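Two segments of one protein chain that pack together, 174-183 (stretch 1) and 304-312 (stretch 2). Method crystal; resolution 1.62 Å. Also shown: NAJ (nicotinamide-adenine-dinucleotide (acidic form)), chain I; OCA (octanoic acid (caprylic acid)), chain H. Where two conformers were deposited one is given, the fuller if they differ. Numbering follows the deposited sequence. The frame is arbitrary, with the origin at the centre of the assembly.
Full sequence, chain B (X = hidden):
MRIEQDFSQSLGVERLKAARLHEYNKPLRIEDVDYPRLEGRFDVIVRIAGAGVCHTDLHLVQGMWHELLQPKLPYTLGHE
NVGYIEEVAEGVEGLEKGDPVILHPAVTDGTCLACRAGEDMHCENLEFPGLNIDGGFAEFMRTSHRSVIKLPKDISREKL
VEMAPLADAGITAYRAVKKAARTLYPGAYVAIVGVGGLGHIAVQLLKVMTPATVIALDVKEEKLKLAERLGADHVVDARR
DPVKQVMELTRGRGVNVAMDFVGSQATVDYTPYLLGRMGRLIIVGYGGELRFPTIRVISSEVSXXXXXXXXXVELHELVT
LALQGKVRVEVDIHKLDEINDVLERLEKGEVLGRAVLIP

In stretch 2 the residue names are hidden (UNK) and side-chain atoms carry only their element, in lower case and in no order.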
# COMPACT_ATOMS: atom_id res chain seq x y z
N TYR B 174 -8.70 5.78 -16.20
CA TYR B 174 -8.91 5.89 -14.75
C TYR B 174 -8.11 4.88 -13.94
O TYR B 174 -7.43 5.27 -12.97
CB TYR B 174 -10.44 5.75 -14.46
CG TYR B 174 -10.78 5.93 -13.02
CD1 TYR B 174 -11.16 4.84 -12.24
CD2 TYR B 174 -10.76 7.21 -12.45
CE1 TYR B 174 -11.46 4.99 -10.92
CE2 TYR B 174 -11.07 7.38 -11.12
CZ TYR B 174 -11.41 6.26 -10.36
OH TYR B 174 -11.72 6.46 -9.02
N ARG B 175 -8.12 3.60 -14.36
CA ARG B 175 -7.28 2.62 -13.68
C ARG B 175 -5.82 2.98 -13.79
O ARG B 175 -5.06 2.88 -12.81
CB ARG B 175 -7.50 1.21 -14.23
CG ARG B 175 -6.69 0.14 -13.48
CD ARG B 175 -7.07 -1.21 -13.99
NE ARG B 175 -6.35 -2.36 -13.45
CZ ARG B 175 -6.79 -3.15 -12.48
NH1 ARG B 175 -7.92 -2.89 -11.84
NH2 ARG B 175 -6.10 -4.21 -12.13
N ALA B 176 -5.39 3.45 -14.97
CA ALA B 176 -4.00 3.82 -15.13
C ALA B 176 -3.63 5.01 -14.26
O ALA B 176 -2.53 5.05 -13.73
CB ALA B 176 -3.74 4.11 -16.65
N VAL B 177 -4.53 5.99 -14.15
CA VAL B 177 -4.25 7.16 -13.31
C VAL B 177 -4.24 6.76 -11.84
O VAL B 177 -3.42 7.30 -11.07
CB VAL B 177 -5.24 8.32 -13.62
CG1 VAL B 177 -5.18 9.39 -12.49
CG2 VAL B 177 -4.90 8.93 -15.02
N LYS B 178 -5.11 5.84 -11.43
CA LYS B 178 -5.01 5.27 -10.06
C LYS B 178 -3.65 4.69 -9.81
O LYS B 178 -3.04 4.95 -8.75
CB LYS B 178 -6.06 4.20 -9.83
CG LYS B 178 -7.46 4.75 -9.82
CD LYS B 178 -8.41 3.77 -9.11
CE LYS B 178 -9.24 4.49 -8.08
NZ LYS B 178 -9.91 3.65 -7.02
N LYS B 179 -3.12 3.91 -10.76
CA LYS B 179 -1.76 3.40 -10.61
C LYS B 179 -0.76 4.56 -10.45
O LYS B 179 0.06 4.57 -9.52
CB LYS B 179 -1.32 2.54 -11.82
CG LYS B 179 -2.02 1.19 -11.95
CD LYS B 179 -1.38 0.51 -13.14
CE LYS B 179 -1.75 -0.96 -13.19
NZ LYS B 179 -3.20 -1.13 -13.31
N ALA B 180 -0.87 5.57 -11.30
CA ALA B 180 0.04 6.71 -11.28
C ALA B 180 0.01 7.41 -9.93
O ALA B 180 1.08 7.81 -9.44
CB ALA B 180 -0.31 7.70 -12.40
N ALA B 181 -1.19 7.63 -9.40
CA ALA B 181 -1.40 8.49 -8.23
C ALA B 181 -0.63 7.95 -7.02
O ALA B 181 -0.20 8.73 -6.15
CB ALA B 181 -2.80 8.59 -7.92
N ARG B 182 -0.38 6.64 -7.02
CA ARG B 182 0.23 6.00 -5.84
C ARG B 182 1.62 6.56 -5.48
O ARG B 182 2.09 6.42 -4.32
CB ARG B 182 0.36 4.48 -6.11
CG ARG B 182 -0.99 3.80 -5.99
CD ARG B 182 -1.08 2.52 -6.81
NE ARG B 182 0.00 1.59 -6.49
CZ ARG B 182 0.41 0.60 -7.29
NH1 ARG B 182 -0.18 0.44 -8.49
NH2 ARG B 182 1.41 -0.22 -6.88
N THR B 183 2.30 7.15 -6.45
CA THR B 183 3.62 7.72 -6.20
C THR B 183 3.76 9.19 -6.63
O THR B 183 4.87 9.70 -6.83
CB THR B 183 4.72 6.92 -6.88
OG1 THR B 183 4.49 6.84 -8.31
CG2 THR B 183 4.76 5.46 -6.38
N UNK B 304 8.14 -0.62 -15.37
CA UNK B 304 7.28 -0.55 -16.54
C UNK B 304 6.05 -1.38 -16.20
O UNK B 304 6.15 -2.57 -15.92
c UNK B 304 10.39 -1.43 -18.44
c UNK B 304 11.67 -0.91 -18.75
c UNK B 304 9.60 0.75 -18.00
c UNK B 304 10.89 1.28 -18.31
c UNK B 304 7.97 -1.21 -17.73
c UNK B 304 9.36 -0.60 -18.07
c UNK B 304 11.89 0.47 -18.67
N UNK B 305 4.88 -0.75 -16.17
CA UNK B 305 3.71 -1.43 -15.58
C UNK B 305 2.55 -1.38 -16.55
O UNK B 305 2.05 -0.28 -16.88
c UNK B 305 3.29 -0.68 -14.30
c UNK B 305 4.40 -0.70 -13.24
o UNK B 305 2.95 0.22 -11.59
c UNK B 305 4.12 0.22 -12.07
o UNK B 305 5.07 0.88 -11.60
N UNK B 306 2.08 -2.55 -16.99
CA UNK B 306 0.92 -2.54 -17.86
C UNK B 306 -0.34 -2.19 -17.10
O UNK B 306 -0.45 -2.41 -15.89
N UNK B 307 -1.31 -1.64 -17.83
CA UNK B 307 -2.62 -1.40 -17.24
C UNK B 307 -3.65 -1.83 -18.26
O UNK B 307 -3.50 -1.52 -19.43
o UNK B 307 -3.82 0.24 -15.93
c UNK B 307 -2.80 0.09 -16.90
N UNK B 308 -4.68 -2.55 -17.80
CA UNK B 308 -5.63 -3.23 -18.69
C UNK B 308 -7.05 -2.80 -18.28
O UNK B 308 -7.54 -3.20 -17.22
c UNK B 308 -6.37 -5.39 -20.80
c UNK B 308 -5.50 -4.76 -18.51
c UNK B 308 -6.31 -7.09 -18.95
c UNK B 308 -6.53 -5.60 -19.31
N UNK B 309 -7.68 -2.00 -19.15
CA UNK B 309 -9.08 -1.57 -18.97
C UNK B 309 -9.29 -1.23 -17.51
O UNK B 309 -8.60 -0.39 -16.99
c UNK B 309 -11.47 -2.02 -19.75
c UNK B 309 -10.05 -2.63 -19.59
c UNK B 309 -9.60 -3.09 -20.98
N UNK B 310 -10.29 -1.83 -16.84
CA UNK B 310 -10.38 -1.66 -15.39
C UNK B 310 -11.49 -2.54 -14.88
O UNK B 310 -12.09 -3.33 -15.61
N UNK B 311 -11.72 -2.44 -13.58
CA UNK B 311 -12.71 -3.34 -12.99
C UNK B 311 -14.06 -2.62 -12.82
O UNK B 311 -14.21 -1.45 -13.16
n UNK B 311 -10.83 -3.27 -9.82
c UNK B 311 -12.15 -3.99 -11.72
o UNK B 311 -12.61 -2.03 -10.45
c UNK B 311 -11.89 -3.01 -10.61
N UNK B 312 -15.05 -3.37 -12.33
CA UNK B 312 -16.41 -2.82 -12.27
C UNK B 312 -16.50 -1.66 -11.30
O UNK B 312 -17.16 -0.66 -11.58
c UNK B 312 -19.39 -3.09 -10.70
c UNK B 312 -19.59 -3.61 -13.03
c UNK B 312 -20.78 -2.75 -10.67
c UNK B 312 -18.81 -3.52 -11.86
c UNK B 312 -17.35 -3.92 -11.87
c UNK B 312 -21.53 -2.86 -11.83
o UNK B 312 -22.88 -2.53 -11.82
c UNK B 312 -20.94 -3.30 -13.03
PA NAJ I . -6.04 7.51 -30.38
O1A NAJ I . -5.72 7.20 -31.81
O2A NAJ I . -7.33 8.28 -30.04
O5B NAJ I . -4.92 8.43 -29.71
C5B NAJ I . -3.52 8.25 -29.97
C4B NAJ I . -2.92 9.62 -29.72
O4B NAJ I . -1.48 9.46 -29.76
C3B NAJ I . -3.34 10.68 -30.74
O3B NAJ I . -3.77 11.90 -30.10
C2B NAJ I . -2.03 10.82 -31.50
O2B NAJ I . -1.87 12.09 -32.16
C1B NAJ I . -0.95 10.60 -30.43
N9A NAJ I . 0.37 10.23 -30.94
C8A NAJ I . 0.73 9.49 -32.08
N7A NAJ I . 2.08 9.38 -32.13
C5A NAJ I . 2.59 10.04 -31.05
C6A NAJ I . 3.87 10.27 -30.59
N6A NAJ I . 4.96 9.84 -31.24
N1A NAJ I . 4.03 10.93 -29.41
C2A NAJ I . 2.96 11.45 -28.70
N3A NAJ I . 1.71 11.25 -29.17
C4A NAJ I . 1.53 10.56 -30.33
O3 NAJ I . -5.97 6.13 -29.60
PN NAJ I . -6.83 5.63 -28.32
O1N NAJ I . -8.08 5.02 -28.76
O2N NAJ I . -6.84 6.70 -27.30
O5D NAJ I . -5.91 4.39 -27.87
C5D NAJ I . -4.61 4.68 -27.36
C4D NAJ I . -3.82 3.38 -27.27
O4D NAJ I . -4.34 2.63 -26.16
C3D NAJ I . -3.96 2.47 -28.48
O3D NAJ I . -2.77 1.67 -28.59
C2D NAJ I . -5.14 1.56 -28.08
O2D NAJ I . -5.21 0.34 -28.77
C1D NAJ I . -4.77 1.36 -26.60
N1N NAJ I . -5.79 0.85 -25.69
C2N NAJ I . -5.34 0.18 -24.60
C3N NAJ I . -6.24 -0.28 -23.65
C7N NAJ I . -5.74 -1.06 -22.48
O7N NAJ I . -6.70 -1.54 -21.67
N7N NAJ I . -4.45 -1.25 -22.17
C4N NAJ I . -7.65 -0.05 -23.77
C5N NAJ I . -8.03 0.81 -24.84
C6N NAJ I . -7.12 1.21 -25.79
C1 OCA H . -9.44 -2.32 -25.39
C2 OCA H . -8.34 -3.39 -25.36
C3 OCA H . -8.71 -4.52 -24.38
C4 OCA H . -7.90 -5.80 -24.55
C5 OCA H . -8.48 -6.89 -23.65
C6 OCA H . -7.57 -8.12 -23.61
C7 OCA H . -8.05 -9.19 -22.64
C8 OCA H . -7.08 -10.36 -22.68
O1 OCA H . -9.42 -1.41 -26.26
O2 OCA H . -10.35 -2.33 -24.53

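Position 304 carries seven side-chain carbons, one leading into a six-membered ring with no heteroatom, and reaches nothing on the helix of stretch 1; it is Phe-304. At position 305, still in the strand, three carbons run in a chain and the third bears two oxygens, one of them 4.4 Å from NH1 of Arg-182. This is a carboxylate, and the residue is Glu-305. The near oxygen, OE1, lies well out of the guanidinium plane, so the two charges are merely near each other and no N-H points at the oxygen.

Position 306 has no side-chain atoms, and its carbonyl O sits 3.3 Å from CE of Lys-179; it is Gly-306. Position 307 has one carbon followed by one oxygen. Its CB points toward the helix, and the oxygen lies 3.0 Å from NZ of Lys-179 and 3.7 Å from CA of Ala-176. It is Ser-307, whose OG accepts a hydrogen bond from NZ of Lys-179. Its backbone O accepts a hydrogen bond from N7N of the bound dinucleotide NAJ, 2.9 Å away.

Position 308 has four side-chain carbons forked at the second; they stay clear of the helix, while its carbonyl O is 3.8 Å from CD of Arg-175. It is Leu-308, with CD1 3.9 Å from C5 of the octanoic acid. Position 309 has three carbons, branched at the first. Its CB points away from stretch 1, but its backbone O comes within 3.4 Å of CB of Arg-175. It is Val-309; its CG2 lies 3.7 Å from O2 of the octanoic acid, and its backbone N donates to O7N of NAJ at 2.7 Å.

Position 310 is bare, and its CA is 3.6 Å from CD of Arg-175; an ideal CB here would fall 3.5 Å from CB of that arginine. It is Gly-310. At position 311, two carbons end in one oxygen and one nitrogen, an amide, with the nitrogen 3.6 Å from NH1 of Arg-175. It is Asn-311, whose side chain caps the helix that follows. Position 312, a carbon and a six-carbon ring bearing one oxygen, without contact to stretch 1, is Tyr-312.

The contact thus rests on Arg-175, extended along the loop from 307 to 311, and on Lys-179, one helical turn on, which supplies the single hydrogen bond across the stretches. The same loop binds the nicotinamide amide through its backbone, so the helix packs against a cofactor-holding segment.

Stretch 2, residues 304-312: FEGSLVGNY
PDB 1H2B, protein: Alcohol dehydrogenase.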